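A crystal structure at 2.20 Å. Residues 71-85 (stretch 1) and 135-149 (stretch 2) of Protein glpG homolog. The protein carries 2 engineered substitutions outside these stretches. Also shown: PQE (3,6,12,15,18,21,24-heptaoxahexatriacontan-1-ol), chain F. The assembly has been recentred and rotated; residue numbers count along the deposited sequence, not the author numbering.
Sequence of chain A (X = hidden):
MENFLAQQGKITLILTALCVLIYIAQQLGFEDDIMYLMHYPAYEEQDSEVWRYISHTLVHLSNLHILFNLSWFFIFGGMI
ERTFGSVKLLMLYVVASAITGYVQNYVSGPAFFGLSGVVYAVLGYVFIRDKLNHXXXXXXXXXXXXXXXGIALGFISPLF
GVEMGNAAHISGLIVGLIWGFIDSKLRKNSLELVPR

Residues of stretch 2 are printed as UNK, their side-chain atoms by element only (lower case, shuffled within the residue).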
ATOM      1  N   SER A  71      -2.656   8.992  -5.248  1.00 50.94           N
ATOM      2  CA  SER A  71      -1.799   9.367  -6.379  1.00 51.28           C
ATOM      3  C   SER A  71      -0.706   8.318  -6.564  1.00 51.20           C
ATOM      4  O   SER A  71      -0.556   7.745  -7.641  1.00 52.19           O
ATOM      5  CB  SER A  71      -1.150  10.733  -6.143  1.00 51.59           C
ATOM      6  OG  SER A  71      -2.121  11.751  -5.961  1.00 53.63           O
ATOM      7  N   TRP A  72       0.064   8.090  -5.503  1.00 50.55           N
ATOM      8  CA  TRP A  72       1.153   7.125  -5.527  1.00 51.40           C
ATOM      9  C   TRP A  72       0.678   5.691  -5.778  1.00 51.11           C
ATOM     10  O   TRP A  72       1.307   4.954  -6.537  1.00 51.50           O
ATOM     11  CB  TRP A  72       1.975   7.213  -4.239  1.00 54.08           C
ATOM     12  CG  TRP A  72       2.853   8.427  -4.174  1.00 56.50           C
ATOM     13  CD1 TRP A  72       2.473   9.700  -3.856  1.00 57.71           C
ATOM     14  CD2 TRP A  72       4.259   8.481  -4.433  1.00 57.88           C
ATOM     15  NE1 TRP A  72       3.558  10.543  -3.907  1.00 58.76           N
ATOM     16  CE2 TRP A  72       4.667   9.818  -4.254  1.00 58.77           C
ATOM     17  CE3 TRP A  72       5.215   7.527  -4.797  1.00 58.89           C
ATOM     18  CZ2 TRP A  72       5.988  10.227  -4.435  1.00 59.77           C
ATOM     19  CZ3 TRP A  72       6.526   7.933  -4.970  1.00 59.53           C
ATOM     20  CH2 TRP A  72       6.902   9.270  -4.787  1.00 59.87           C
ATOM     21  N   PHE A  73      -0.428   5.296  -5.151  1.00 49.80           N
ATOM     22  CA  PHE A  73      -0.975   3.946  -5.365  1.00 50.21           C
ATOM     23  C   PHE A  73      -1.519   3.765  -6.780  1.00 50.12           C
ATOM     24  O   PHE A  73      -1.369   2.700  -7.373  1.00 49.45           O
ATOM     25  CB  PHE A  73      -2.069   3.605  -4.342  1.00 49.96           C
ATOM     26  CG  PHE A  73      -2.665   2.212  -4.523  1.00 51.10           C
ATOM     27  CD1 PHE A  73      -1.997   1.091  -4.057  1.00 50.34           C
ATOM     28  CD2 PHE A  73      -3.887   2.037  -5.163  1.00 51.05           C
ATOM     29  CE1 PHE A  73      -2.537  -0.178  -4.218  1.00 51.12           C
ATOM     30  CE2 PHE A  73      -4.429   0.768  -5.336  1.00 50.82           C
ATOM     31  CZ  PHE A  73      -3.760  -0.337  -4.856  1.00 51.10           C
ATOM     32  N   PHE A  74      -2.161   4.798  -7.319  1.00 49.57           N
ATOM     33  CA  PHE A  74      -2.732   4.680  -8.648  1.00 49.66           C
ATOM     34  C   PHE A  74      -1.627   4.490  -9.681  1.00 49.18           C
ATOM     35  O   PHE A  74      -1.689   3.582 -10.509  1.00 48.25           O
ATOM     36  CB  PHE A  74      -3.601   5.893  -8.991  1.00 50.91           C
ATOM     37  CG  PHE A  74      -4.394   5.727 -10.258  1.00 51.70           C
ATOM     38  CD1 PHE A  74      -5.590   5.021 -10.256  1.00 52.03           C
ATOM     39  CD2 PHE A  74      -3.941   6.264 -11.452  1.00 51.44           C
ATOM     40  CE1 PHE A  74      -6.316   4.845 -11.430  1.00 51.76           C
ATOM     41  CE2 PHE A  74      -4.663   6.094 -12.624  1.00 52.11           C
ATOM     42  CZ  PHE A  74      -5.855   5.386 -12.610  1.00 51.65           C
ATOM     43  N   ILE A  75      -0.584   5.307  -9.575  1.00 48.64           N
ATOM     44  CA  ILE A  75       0.551   5.224 -10.477  1.00 48.04           C
ATOM     45  C   ILE A  75       1.333   3.916 -10.357  1.00 49.30           C
ATOM     46  O   ILE A  75       1.485   3.194 -11.337  1.00 49.33           O
ATOM     47  CB  ILE A  75       1.524   6.403 -10.275  1.00 48.53           C
ATOM     48  CG1 ILE A  75       0.874   7.715 -10.720  1.00 47.78           C
ATOM     49  CG2 ILE A  75       2.815   6.163 -11.049  1.00 47.93           C
ATOM     50  CD1 ILE A  75       1.816   8.923 -10.659  1.00 49.20           C
ATOM     51  N   PHE A  76       1.820   3.607  -9.155  1.00 50.07           N
ATOM     52  CA  PHE A  76       2.669   2.424  -8.958  1.00 49.93           C
ATOM     53  C   PHE A  76       1.913   1.110  -8.754  1.00 50.22           C
ATOM     54  O   PHE A  76       2.406   0.043  -9.129  1.00 49.88           O
ATOM     55  CB  PHE A  76       3.722   2.670  -7.875  1.00 50.64           C
ATOM     56  CG  PHE A  76       4.676   3.799  -8.209  1.00 51.95           C
ATOM     57  CD1 PHE A  76       4.388   5.103  -7.830  1.00 51.96           C
ATOM     58  CD2 PHE A  76       5.809   3.565  -8.978  1.00 51.90           C
ATOM     59  CE1 PHE A  76       5.239   6.152  -8.176  1.00 53.05           C
ATOM     60  CE2 PHE A  76       6.671   4.610  -9.321  1.00 53.03           C
ATOM     61  CZ  PHE A  76       6.381   5.901  -8.924  1.00 52.28           C
ATOM     62  N   GLY A  77       0.741   1.182  -8.132  1.00 49.85           N
ATOM     63  CA  GLY A  77      -0.117   0.017  -8.014  1.00 48.71           C
ATOM     64  C   GLY A  77      -0.521  -0.383  -9.424  1.00 49.64           C
ATOM     65  O   GLY A  77      -0.585  -1.573  -9.760  1.00 48.35           O
ATOM     66  N   GLY A  78      -0.745   0.627 -10.265  1.00 48.27           N
ATOM     67  CA  GLY A  78      -1.096   0.415 -11.671  1.00 49.27           C
ATOM     68  C   GLY A  78       0.037  -0.233 -12.449  1.00 50.46           C
ATOM     69  O   GLY A  78      -0.188  -1.170 -13.214  1.00 50.32           O
ATOM     70  N   MET A  79       1.257   0.282 -12.278  1.00 51.43           N
ATOM     71  CA  MET A  79       2.425  -0.330 -12.919  1.00 52.03           C
ATOM     72  C   MET A  79       2.480  -1.814 -12.608  1.00 51.09           C
ATOM     73  O   MET A  79       2.701  -2.631 -13.498  1.00 50.85           O
ATOM     74  CB  MET A  79       3.727   0.315 -12.445  1.00 53.83           C
ATOM     75  CG  MET A  79       3.984   1.699 -12.975  1.00 55.73           C
ATOM     76  SD  MET A  79       5.654   2.232 -12.560  1.00 58.96           S
ATOM     77  CE  MET A  79       5.597   3.948 -13.099  1.00 57.68           C
ATOM     78  N   ILE A  80       2.343  -2.153 -11.327  1.00 49.51           N
ATOM     79  CA  ILE A  80       2.377  -3.551 -10.890  1.00 49.23           C
ATOM     80  C   ILE A  80       1.288  -4.366 -11.568  1.00 49.34           C
ATOM     81  O   ILE A  80       1.549  -5.437 -12.114  1.00 49.46           O
ATOM     82  CB  ILE A  80       2.231  -3.682  -9.348  1.00 48.09           C
ATOM     83  CG1 ILE A  80       3.455  -3.095  -8.645  1.00 47.28           C
ATOM     84  CG2 ILE A  80       2.052  -5.143  -8.947  1.00 47.90           C
ATOM     85  CD1 ILE A  80       3.421  -3.247  -7.133  1.00 48.34           C
ATOM     86  N   GLU A  81       0.063  -3.857 -11.543  1.00 49.82           N
ATOM     87  CA  GLU A  81      -1.043  -4.569 -12.162  1.00 51.04           C
ATOM     88  C   GLU A  81      -0.813  -4.803 -13.655  1.00 51.76           C
ATOM     89  O   GLU A  81      -0.981  -5.917 -14.149  1.00 51.75           O
ATOM     90  CB  GLU A  81      -2.362  -3.839 -11.941  1.00 51.05           C
ATOM     91  CG  GLU A  81      -3.544  -4.564 -12.550  1.00 51.78           C
ATOM     92  CD  GLU A  81      -4.848  -4.144 -11.933  1.00 50.98           C
ATOM     93  OE1 GLU A  81      -4.909  -3.030 -11.384  1.00 50.93           O
ATOM     94  OE2 GLU A  81      -5.815  -4.932 -11.992  1.00 51.59           O
ATOM     95  N   ARG A  82      -0.415  -3.754 -14.365  1.00 52.27           N
ATOM     96  CA  ARG A  82      -0.191  -3.853 -15.806  1.00 53.54           C
ATOM     97  C   ARG A  82       1.040  -4.673 -16.163  1.00 52.95           C
ATOM     98  O   ARG A  82       1.144  -5.194 -17.268  1.00 54.22           O
ATOM     99  CB  ARG A  82      -0.100  -2.463 -16.438  1.00 54.59           C
ATOM    100  CG  ARG A  82      -1.435  -1.756 -16.577  1.00 56.38           C
ATOM    101  CD  ARG A  82      -1.290  -0.398 -17.272  1.00 58.52           C
ATOM    102  NE  ARG A  82      -0.686   0.615 -16.405  1.00 59.63           N
ATOM    103  CZ  ARG A  82       0.601   0.948 -16.415  1.00 60.47           C
ATOM    104  NH1 ARG A  82       1.436   0.364 -17.265  1.00 61.35           N
ATOM    105  NH2 ARG A  82       1.051   1.883 -15.587  1.00 60.18           N
ATOM    106  N   THR A  83       1.952  -4.827 -15.214  1.00 51.98           N
ATOM    107  CA  THR A  83       3.189  -5.542 -15.483  1.00 50.67           C
ATOM    108  C   THR A  83       3.202  -6.998 -14.990  1.00 51.55           C
ATOM    109  O   THR A  83       3.679  -7.891 -15.701  1.00 51.73           O
ATOM    110  CB  THR A  83       4.406  -4.772 -14.947  1.00 49.69           C
ATOM    111  OG1 THR A  83       4.372  -3.427 -15.443  1.00 48.33           O
ATOM    112  CG2 THR A  83       5.694  -5.438 -15.385  1.00 48.79           C
ATOM    113  N   PHE A  84       2.637  -7.249 -13.809  1.00 50.69           N
ATOM    114  CA  PHE A  84       2.650  -8.605 -13.233  1.00 50.28           C
ATOM    115  C   PHE A  84       1.266  -9.261 -13.074  1.00 50.60           C
ATOM    116  O   PHE A  84       1.169 -10.416 -12.658  1.00 50.55           O
ATOM    117  CB  PHE A  84       3.369  -8.610 -11.883  1.00 50.50           C
ATOM    118  CG  PHE A  84       4.695  -7.921 -11.904  1.00 49.47           C
ATOM    119  CD1 PHE A  84       4.817  -6.621 -11.453  1.00 48.79           C
ATOM    120  CD2 PHE A  84       5.821  -8.567 -12.386  1.00 49.20           C
ATOM    121  CE1 PHE A  84       6.032  -5.978 -11.478  1.00 48.62           C
ATOM    122  CE2 PHE A  84       7.041  -7.922 -12.422  1.00 48.31           C
ATOM    123  CZ  PHE A  84       7.148  -6.631 -11.955  1.00 48.17           C
ATOM    124  N   GLY A  85       0.202  -8.510 -13.338  1.00 50.10           N
ATOM    125  CA  GLY A  85      -1.149  -9.061 -13.240  1.00 49.03           C
ATOM    126  C   GLY A  85      -1.985  -8.530 -12.085  1.00 47.80           C
ATOM    127  O   GLY A  85      -1.458  -8.023 -11.089  1.00 48.00           O
ATOM    128  N   UNK A 135      13.980  -4.047 -16.621  1.00 89.67           N
ATOM    129  CA  UNK A 135      13.451  -4.127 -17.979  1.00 91.68           C
ATOM    130  C   UNK A 135      11.971  -3.797 -17.962  1.00 92.73           C
ATOM    131  O   UNK A 135      11.529  -2.824 -18.573  1.00 92.97           O
ATOM    132  c   UNK A 135      13.655  -5.524 -18.570  1.00 92.28           C
ATOM    133  c   UNK A 135      15.961  -6.703 -18.407  1.00 93.06           C
ATOM    134  n   UNK A 135      17.120  -6.592 -19.138  1.00 93.09           N
ATOM    135  n   UNK A 135      15.713  -5.221 -19.991  1.00 92.93           N
ATOM    136  c   UNK A 135      16.944  -5.691 -20.087  1.00 93.02           C
ATOM    137  c   UNK A 135      15.073  -5.826 -18.932  1.00 92.82           C
ATOM    138  N   UNK A 136      11.210  -4.618 -17.251  1.00 93.88           N
ATOM    139  CA  UNK A 136       9.773  -4.442 -17.123  1.00 94.99           C
ATOM    140  C   UNK A 136       9.365  -3.037 -16.675  1.00 95.84           C
ATOM    141  O   UNK A 136       8.177  -2.733 -16.568  1.00 95.80           O
ATOM    142  c   UNK A 136       9.191  -5.521 -16.206  1.00 95.10           C
ATOM    143  c   UNK A 136       9.499  -7.181 -14.338  1.00 95.20           C
ATOM    144  c   UNK A 136      10.609  -4.941 -14.198  1.00 95.13           C
ATOM    145  c   UNK A 136      10.140  -6.049 -15.124  1.00 95.02           C
ATOM    146  N   UNK A 137      10.354  -2.182 -16.432  1.00 97.14           N
ATOM    147  CA  UNK A 137      10.101  -0.790 -16.065  1.00 98.70           C
ATOM    148  C   UNK A 137      11.100   0.131 -16.758  1.00100.47           C
ATOM    149  O   UNK A 137      12.190  -0.296 -17.136  1.00100.58           O
ATOM    150  c   UNK A 137       8.723  -3.219 -12.238  1.00 96.94           C
ATOM    151  c   UNK A 137       7.370  -3.006 -12.381  1.00 96.95           C
ATOM    152  c   UNK A 137       9.181  -1.433 -13.783  1.00 97.42           C
ATOM    153  c   UNK A 137       6.915  -2.011 -13.223  1.00 96.96           C
ATOM    154  c   UNK A 137      10.162  -0.592 -14.548  1.00 97.98           C
ATOM    155  c   UNK A 137       9.622  -2.444 -12.946  1.00 97.18           C
ATOM    156  c   UNK A 137       7.818  -1.231 -13.920  1.00 97.14           C
ATOM    157  N   UNK A 138      10.728   1.398 -16.910  1.00102.65           N
ATOM    158  CA  UNK A 138      11.584   2.370 -17.581  1.00104.79           C
ATOM    159  C   UNK A 138      11.734   3.658 -16.773  1.00106.23           C
ATOM    160  O   UNK A 138      11.546   4.755 -17.301  1.00106.40           O
ATOM    161  c   UNK A 138      10.979   1.467 -19.874  1.00105.20           C
ATOM    162  o   UNK A 138      11.763   0.522 -19.649  1.00105.30           O
ATOM    163  o   UNK A 138      10.135   1.444 -20.794  1.00105.27           O
ATOM    164  c   UNK A 138      11.034   2.689 -18.974  1.00104.96           C
ATOM    165  N   UNK A 139      12.074   3.520 -15.495  1.00108.03           N
ATOM    166  CA  UNK A 139      12.266   4.675 -14.616  1.00109.73           C
ATOM    167  C   UNK A 139      10.941   5.327 -14.222  1.00110.99           C
ATOM    168  O   UNK A 139      10.013   5.397 -15.030  1.00111.17           O
ATOM    169  c   UNK A 139      13.179   5.711 -15.281  1.00109.70           C
ATOM    170  c   UNK A 139      14.594   5.257 -15.645  1.00109.78           C
ATOM    171  c   UNK A 139      15.360   4.834 -14.401  1.00109.82           C
ATOM    172  c   UNK A 139      15.335   6.361 -16.385  1.00109.82           C
ATOM    173  N   UNK A 140      10.850   5.808 -12.969  1.00112.10           N
ATOM    174  CA  UNK A 140       9.651   6.484 -12.464  1.00112.89           C
ATOM    175  C   UNK A 140       9.337   7.733 -13.285  1.00113.76           C
ATOM    176  O   UNK A 140       8.506   7.688 -14.191  1.00113.90           O
ATOM    177  c   UNK A 140      11.147   5.939 -10.673  1.00112.44           C
ATOM    178  c   UNK A 140      10.048   6.878 -11.034  1.00112.63           C
ATOM    179  c   UNK A 140      11.898   5.702 -11.940  1.00112.24           C
ATOM    180  N   UNK A 141       9.997   8.839 -12.953  1.00114.71           N
ATOM    181  CA  UNK A 141       9.840  10.097 -13.681  1.00115.55           C
ATOM    182  C   UNK A 141      11.030  11.001 -13.400  1.00116.09           C
ATOM    183  O   UNK A 141      11.454  11.778 -14.256  1.00116.14           O
ATOM    184  c   UNK A 141       6.034  10.934 -13.418  1.00115.93           C
ATOM    185  o   UNK A 141       6.181  12.138 -13.120  1.00115.86           O
ATOM    186  c   UNK A 141       8.548  10.813 -13.275  1.00115.64           C
ATOM    187  o   UNK A 141       4.915  10.391 -13.521  1.00116.09           O
ATOM    188  c   UNK A 141       7.272  10.092 -13.664  1.00115.83           C
ATOM    189  N   UNK A 142      11.574  10.876 -12.195  1.00116.73           N
ATOM    190  CA  UNK A 142      12.695  11.695 -11.758  1.00117.57           C
ATOM    191  C   UNK A 142      12.386  12.325 -10.414  1.00118.21           C
ATOM    192  O   UNK A 142      13.291  12.709  -9.672  1.00118.24           O
ATOM    193  N   UNK A 143      11.096  12.409 -10.097  1.00118.85           N
ATOM    194  CA  UNK A 143      10.645  12.991  -8.840  1.00119.42           C
ATOM    195  C   UNK A 143      10.182  11.888  -7.890  1.00119.78           C
ATOM    196  O   UNK A 143      10.409  11.960  -6.683  1.00119.79           O
ATOM    197  c   UNK A 143      10.129  16.458 -12.525  1.00119.68           C
ATOM    198  c   UNK A 143       9.042  14.606 -11.477  1.00119.66           C
ATOM    199  c   UNK A 143       9.713  14.859 -10.290  1.00119.65           C
ATOM    200  c   UNK A 143       9.502  13.976  -9.091  1.00119.52           C
ATOM    201  c   UNK A 143      10.816  16.712 -11.354  1.00119.69           C
ATOM    202  c   UNK A 143       9.238  15.408 -12.585  1.00119.65           C
ATOM    203  c   UNK A 143      10.612  15.911 -10.246  1.00119.66           C
ATOM    204  N   UNK A 144       9.524  10.871  -8.445  1.00120.22           N
ATOM    205  CA  UNK A 144       9.046   9.740  -7.654  1.00120.63           C
ATOM    206  C   UNK A 144      10.200   8.833  -7.232  1.00121.21           C
ATOM    207  O   UNK A 144      10.008   7.876  -6.480  1.00121.10           O
ATOM    208  c   UNK A 144       6.715   9.697  -8.679  1.00119.96           C
ATOM    209  c   UNK A 144       6.449  10.232  -9.928  1.00119.88           C
ATOM    210  c   UNK A 144       5.275  10.925 -10.165  1.00119.78           C
ATOM    211  c   UNK A 144       7.989   8.938  -8.423  1.00120.28           C
ATOM    212  c   UNK A 144       5.788   9.882  -7.667  1.00119.82           C
ATOM    213  c   UNK A 144       4.360  11.100  -9.147  1.00119.69           C
ATOM    214  c   UNK A 144       4.616  10.578  -7.898  1.00119.68           C
ATOM    215  N   UNK A 145      11.391   9.124  -7.749  1.00122.03           N
ATOM    216  CA  UNK A 145      12.593   8.383  -7.385  1.00122.84           C
ATOM    217  C   UNK A 145      13.254   9.082  -6.202  1.00123.46           C
ATOM    218  O   UNK A 145      13.816   8.437  -5.315  1.00123.55           O
ATOM    219  o   UNK A 145      12.963   7.770  -9.711  1.00122.77           O
ATOM    220  c   UNK A 145      13.599   8.324  -8.554  1.00122.78           C
ATOM    221  c   UNK A 145      14.802   7.470  -8.182  1.00122.78           C
ATOM    222  N   UNK A 146      13.179  10.412  -6.203  1.00124.14           N
ATOM    223  CA  UNK A 146      13.725  11.229  -5.123  1.00124.72           C
ATOM    224  C   UNK A 146      12.888  11.078  -3.861  1.00125.02           C
ATOM    225  O   UNK A 146      13.404  10.723  -2.802  1.00124.99           O
ATOM    226  c   UNK A 146      17.497  13.499  -7.206  1.00125.24           C
ATOM    227  c   UNK A 146      13.760  12.704  -5.536  1.00124.89           C
ATOM    228  c   UNK A 146      14.845  13.056  -6.537  1.00125.09           C
ATOM    229  s   UNK A 146      16.494  12.999  -5.808  1.00125.21           S
ATOM    230  N   UNK A 147      11.596  11.363  -3.982  1.00125.48           N
ATOM    231  CA  UNK A 147      10.680  11.268  -2.855  1.00125.99           C
ATOM    232  C   UNK A 147      10.698   9.870  -2.244  1.00126.37           C
ATOM    233  O   UNK A 147       9.674   9.364  -1.785  1.00126.39           O
ATOM    234  c   UNK A 147       7.689  13.330  -4.312  1.00126.06           C
ATOM    235  c   UNK A 147       9.582  14.120  -2.876  1.00126.06           C
ATOM    236  c   UNK A 147       9.263  11.658  -3.279  1.00126.02           C
ATOM    237  c   UNK A 147       9.120  13.065  -3.870  1.00126.05           C
ATOM    238  N   UNK A 148      11.871   9.242  -2.276  1.00126.81           N
ATOM    239  CA  UNK A 148      12.071   7.923  -1.687  1.00127.27           C
ATOM    240  C   UNK A 148      13.212   7.995  -0.679  1.00127.47           C
ATOM    241  O   UNK A 148      13.256   7.234   0.286  1.00127.48           O
ATOM    242  c   UNK A 148      11.264   6.600  -3.774  1.00127.45           C
ATOM    243  c   UNK A 148      10.038   6.037  -3.069  1.00127.45           C
ATOM    244  c   UNK A 148      11.748   5.649  -4.859  1.00127.51           C
ATOM    245  c   UNK A 148      12.381   6.887  -2.769  1.00127.36           C
ATOM    246  N   UNK A 149      14.140   8.916  -0.923  1.00127.75           N
ATOM    247  CA  UNK A 149      15.257   9.143  -0.017  1.00128.01           C
ATOM    248  C   UNK A 149      14.872  10.234   0.971  1.00128.09           C
ATOM    249  O   UNK A 149      15.094  10.106   2.176  1.00128.08           O
ATOM    250  c   UNK A 149      16.966   8.489  -1.742  1.00128.14           C
ATOM    251  c   UNK A 149      17.630   9.934   0.192  1.00128.09           C
ATOM    252  c   UNK A 149      16.519   9.581  -0.781  1.00128.08           C
TER
HETATM  253  O47 PQE F 205     -13.145  18.968   3.425  0.65 57.02           O
HETATM  254  C68 PQE F 205     -11.964  19.251   4.192  0.65 59.42           C
HETATM  255  C52 PQE F 205     -11.523  17.995   4.941  0.65 60.51           C
HETATM  256  O70 PQE F 205     -10.330  18.272   5.676  0.65 61.67           O
HETATM  257  C55 PQE F 205      -9.156  17.883   4.959  0.65 62.12           C
HETATM  258  C58 PQE F 205      -7.926  18.506   5.610  0.65 63.29           C
HETATM  259  O71 PQE F 205      -6.836  18.495   4.688  0.65 64.45           O
HETATM  260  C61 PQE F 205      -6.450  19.816   4.305  0.65 65.55           C
HETATM  261  C62 PQE F 205      -7.686  20.704   4.212  0.65 66.25           C
HETATM  262  C63 PQE F 205      -7.650  21.578   2.963  0.65 67.25           C
HETATM  263  C66 PQE F 205      -7.007  20.848   1.790  1.00 67.94           C
HETATM  264  C67 PQE F 205      -8.062  20.245   0.870  1.00 69.16           C
HETATM  265  O72 PQE F 205      -7.418  19.486  -0.155  1.00 70.90           O
HETATM  266  C65 PQE F 205      -8.364  18.904  -1.054  1.00 71.66           C
HETATM  267  C64 PQE F 205      -7.643  18.019  -2.068  1.00 71.77           C
HETATM  268  O73 PQE F 205      -8.599  17.258  -2.811  1.00 72.10           O
HETATM  269  C60 PQE F 205      -9.445  16.481  -1.964  1.00 72.48           C
HETATM  270  C59 PQE F 205      -9.640  15.094  -2.568  1.00 72.94           C
HETATM  271  O74 PQE F 205     -10.620  14.374  -1.819  1.00 73.48           O
HETATM  272  C57 PQE F 205     -10.518  12.962  -2.019  1.00 74.01           C
HETATM  273  C56 PQE F 205     -10.240  12.663  -3.490  1.00 74.41           C
HETATM  274  O75 PQE F 205      -8.923  12.128  -3.641  1.00 74.79           O
HETATM  275  C54 PQE F 205      -8.383  12.421  -4.931  1.00 75.53           C
HETATM  276  C53 PQE F 205      -7.177  11.526  -5.200  1.00 76.19           C
HETATM  277  O76 PQE F 205      -7.257  10.997  -6.523  1.00 76.71           O
HETATM  278  C51 PQE F 205      -5.990  11.029  -7.185  1.00 77.61           C
HETATM  279  C50 PQE F 205      -6.067  10.256  -8.501  1.00 78.26           C
HETATM  280  C49 PQE F 205      -4.671   9.947  -9.037  1.00 79.10           C
HETATM  281  C48 PQE F 205      -4.491  10.462 -10.460  1.00 79.87           C
HETATM  282  C47 PQE F 205      -3.066  10.224 -10.950  1.00 80.93           C
HETATM  283  C46 PQE F 205      -2.354  11.543 -11.233  1.00 82.01           C
HETATM  284  C45 PQE F 205      -0.840  11.359 -11.256  1.00 83.01           C
HETATM  285  C44 PQE F 205      -0.118  12.705 -11.266  1.00 83.92           C
HETATM  286  C43 PQE F 205       1.388  12.526 -11.455  1.00 84.67           C
HETATM  287  C42 PQE F 205       1.909  13.383 -12.606  1.00 85.18           C
HETATM  288  C41 PQE F 205       3.276  13.978 -12.282  1.00 85.49           C
HETATM  289  C40 PQE F 205       3.340  15.444 -12.667  1.00 85.76           C

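Position 135 carries one carbon and then a five-membered ring of three carbons and two nitrogens, an imidazole; it lies beyond reach of stretch 1 and is His135. Position 136 has four carbons forked at the second, the pattern of leucine. Its CB lies 3.6 Å from Thr83 CG2, and a branch end of Leu136, CD2, comes to 3.2 Å from Phe84 CE2.

At 137, one carbon leads to a six-carbon ring with no heteroatom: Phe137. Its CZ is 3.4 Å from Phe84 CE1, the two rings meeting rim to rim with planes at 61°. Met79 CB lies 4.0 Å from Phe137 CE2, and Met79 SD sits obliquely, 5.2 Å from the ring centroid.

Position 138 has two carbons, the second bearing two oxygens, and touches nothing on stretch 1: Asp138. Position 139, four carbons forked at the second with CB pointing away, is Leu139. At 140, three carbons close a ring onto the backbone N, which defines Pro140; its CB is 4.3 Å from Phe76 CZ, at the edge of that ring.

Position 141 shows three carbons, the third carrying two oxygens, hence Glu141, whose OE1 comes no closer than 4.5 Å to Ile75 CD1. Position 142 has no side-chain atoms, and its phi of 129° would jam a CB against the preceding carbonyl O: Gly142. Position 143, one carbon and a six-carbon ring whose end leads away, is Phe143.

The same atom pattern at 144 instead points toward the helix, its CB 3.5 Å from Phe76 CZ. This is Phe144, with CD2 3.1 Å from Trp72 CH2 over one face of the indole and CZ 3.7 Å from Ile75 CD1.

Position 145, one carbon bearing an oxygen and a carbon, is Thr145; 146, an unbranched chain of two carbons, sulfur and carbon, is Met146. Neither makes contact. Positions 147 and 148 both have four carbons forked at the second: Leu147, with CD1 3.5 Å from Trp72 CZ2, and Leu148, with CD2 4.4 Å from Trp72 CZ3. Position 149, one carbon carrying two, is Val149, out of reach.

The contact buries 601 Å² without a cross-stretch hydrogen bond, so apolar packing carries it. Phe144 anchors one end: its edge meets the Trp72 face at 80°, while Phe76 directs an edge toward the Phe144 face. Phe137 and Leu136 form the other end against Met79, Thr83 and Phe84. Thr83 OG1 donates to Met79 O (2.7 Å), satisfying its hydroxyl within the helix.

Stretch 2, residues 135-149: HLFDLPEGFFTMLLV
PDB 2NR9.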